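Local coordinates for protein MAR1 Ribonuclease (Caenorhabditis elegans, PDB 2B34) that probably acts as a hydrolase of the isochorismatase family, possibly as a ribonuclease, at residues A[40-45]-A[186-191]. Residues are numbered along the deposited sequence; the frame is centred on the assembly and turned at random.
Sequences SRRLID and TSAPDT
R42 reaches from its helix to the backbone of T186 and is the one residue of 40-45 that meets 186-191. The polar part of the contact is a fork of three hydrogen bonds. R42 NH1 donates to T186 O at 2.9 Å, with an N-H...O angle of 144°. T186 O comes to the edge of the guanidinium, tilted 19° out of its plane. R42 NH2 adds two weak bonds, one to the same T186 O at 3.2 Å and one to T186 OG1 at 3.1 Å. Both terminal nitrogens therefore share one carbonyl oxygen. The R42 chain is extended from CG to NE (chi3 179°), which carries the guanidinium out to the T186 carbonyl. The nearest CA approach of the two segments is 8.7 Å, between R42 CA and A188 CA.

The apolar part lies over one guanidinium face. A188 CA sits 3.8 Å from R42 CZ, and P189 CD covers the same face more loosely. A methionine in place of R42 would probably leave T186 O and OG1 without these donors and the start of segment 186-191 less firmly held.

Within the helix, R41 NE forms a straight 2.8 Å salt bridge to D45 OD1 one turn on, and R48 also pairs with D45.

P189 also packs on E35 and T39 of helix 33-49, while A188 touches S161 of helix 161-169. S187 packs on R139 of a second subunit. The contact lays the irregular C-terminal segment along helix 33-49, which follows the first strand of the parallel-sheet alpha/beta fold of the isochorismatase family.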
loop_
_atom_site.group_PDB
_atom_site.type_symbol
_atom_site.label_atom_id
_atom_site.label_comp_id
_atom_site.label_asym_id
_atom_site.label_seq_id
_atom_site.Cartn_x
_atom_site.Cartn_y
_atom_site.Cartn_z
ATOM N N SER A 40 -5.804 -17.424 -16.534
ATOM C CA SER A 40 -6.031 -18.638 -15.737
ATOM C C SER A 40 -5.652 -19.897 -16.523
ATOM O O SER A 40 -5.117 -20.842 -15.950
ATOM C CB SER A 40 -7.477 -18.732 -15.233
ATOM O OG SER A 40 -7.787 -17.659 -14.351
ATOM N N ARG A 41 -5.916 -19.902 -17.831
ATOM C CA ARG A 41 -5.508 -21.025 -18.697
ATOM C C ARG A 41 -3.985 -21.197 -18.743
ATOM O O ARG A 41 -3.488 -22.322 -18.818
ATOM C CB ARG A 41 -6.110 -20.882 -20.106
ATOM C CG ARG A 41 -5.731 -21.986 -21.123
ATOM C CD ARG A 41 -6.126 -23.412 -20.686
ATOM N NE ARG A 41 -5.479 -24.412 -21.539
ATOM C CZ ARG A 41 -5.998 -24.901 -22.665
ATOM N NH1 ARG A 41 -7.192 -24.506 -23.083
ATOM N NH2 ARG A 41 -5.319 -25.791 -23.378
ATOM N N ARG A 42 -3.248 -20.086 -18.679
ATOM C CA ARG A 42 -1.777 -20.127 -18.624
ATOM C C ARG A 42 -1.259 -20.863 -17.391
ATOM O O ARG A 42 -0.313 -21.655 -17.487
ATOM C CB ARG A 42 -1.178 -18.717 -18.678
ATOM C CG ARG A 42 -1.315 -18.048 -20.022
ATOM C CD ARG A 42 -0.893 -16.589 -19.970
ATOM N NE ARG A 42 -1.002 -15.956 -21.284
ATOM C CZ ARG A 42 -0.213 -14.977 -21.715
ATOM N NH1 ARG A 42 0.768 -14.513 -20.951
ATOM N NH2 ARG A 42 -0.395 -14.471 -22.923
ATOM N N LEU A 43 -1.877 -20.595 -16.239
ATOM C CA LEU A 43 -1.496 -21.245 -14.990
ATOM C C LEU A 43 -1.880 -22.718 -14.962
ATOM O O LEU A 43 -1.113 -23.552 -14.480
ATOM C CB LEU A 43 -2.089 -20.507 -13.790
ATOM C CG LEU A 43 -1.177 -19.346 -13.391
ATOM C CD1 LEU A 43 -1.962 -18.084 -13.197
ATOM C CD2 LEU A 43 -0.313 -19.694 -12.179
ATOM N N ILE A 44 -3.071 -23.023 -15.479
ATOM C CA ILE A 44 -3.530 -24.405 -15.633
ATOM C C ILE A 44 -2.572 -25.216 -16.519
ATOM O O ILE A 44 -2.211 -26.336 -16.166
ATOM C CB ILE A 44 -4.984 -24.457 -16.161
ATOM C CG1 ILE A 44 -5.965 -24.169 -15.020
ATOM C CG2 ILE A 44 -5.294 -25.811 -16.787
ATOM C CD1 ILE A 44 -7.352 -23.750 -15.479
ATOM N N ASP A 45 -2.163 -24.636 -17.650
ATOM C CA ASP A 45 -1.183 -25.252 -18.547
ATOM C C ASP A 45 0.163 -25.440 -17.853
ATOM O O ASP A 45 0.789 -26.497 -17.976
ATOM C CB ASP A 45 -0.971 -24.401 -19.803
ATOM C CG ASP A 45 -2.152 -24.434 -20.760
ATOM O OD1 ASP A 45 -2.986 -25.365 -20.702
ATOM O OD2 ASP A 45 -2.236 -23.506 -21.594
ATOM N N THR A 186 3.898 -13.891 -25.081
ATOM C CA THR A 186 3.269 -12.582 -25.028
ATOM C C THR A 186 2.886 -12.285 -23.578
ATOM O O THR A 186 2.594 -13.204 -22.806
ATOM C CB THR A 186 2.019 -12.498 -25.944
ATOM O OG1 THR A 186 0.986 -13.351 -25.436
ATOM C CG2 THR A 186 2.364 -12.919 -27.374
ATOM N N SER A 187 2.903 -11.005 -23.212
ATOM C CA SER A 187 2.482 -10.582 -21.877
ATOM C C SER A 187 1.010 -10.910 -21.653
ATOM O O SER A 187 0.190 -10.772 -22.563
ATOM C CB SER A 187 2.712 -9.079 -21.684
ATOM O OG SER A 187 4.088 -8.758 -21.766
ATOM N N ALA A 188 0.686 -11.343 -20.437
ATOM C CA ALA A 188 -0.699 -11.594 -20.047
ATOM C C ALA A 188 -1.540 -10.357 -20.344
ATOM O O ALA A 188 -1.054 -9.239 -20.197
ATOM C CB ALA A 188 -0.775 -11.954 -18.574
ATOM N N PRO A 189 -2.794 -10.551 -20.794
ATOM C CA PRO A 189 -3.656 -9.410 -21.086
ATOM C C PRO A 189 -3.814 -8.477 -19.885
ATOM O O PRO A 189 -3.976 -8.941 -18.750
ATOM C CB PRO A 189 -4.996 -10.065 -21.435
ATOM C CG PRO A 189 -4.637 -11.431 -21.903
ATOM C CD PRO A 189 -3.473 -11.834 -21.065
ATOM N N ASP A 190 -3.757 -7.173 -20.154
ATOM C CA ASP A 190 -3.910 -6.136 -19.141
ATOM C C ASP A 190 -5.296 -6.152 -18.517
ATOM O O ASP A 190 -6.299 -6.306 -19.214
ATOM C CB ASP A 190 -3.655 -4.757 -19.759
ATOM C CG ASP A 190 -3.897 -3.620 -18.775
ATOM O OD1 ASP A 190 -2.974 -3.305 -17.999
ATOM O OD2 ASP A 190 -5.008 -3.049 -18.774
ATOM N N THR A 191 -5.345 -5.980 -17.199
ATOM C CA THR A 191 -6.614 -5.864 -16.483
ATOM C C THR A 191 -6.717 -4.586 -15.640
ATOM O O THR A 191 -7.361 -4.567 -14.586
ATOM C CB THR A 191 -6.911 -7.123 -15.630
ATOM O OG1 THR A 191 -5.900 -7.280 -14.630
ATOM C CG2 THR A 191 -6.953 -8.367 -16.509
#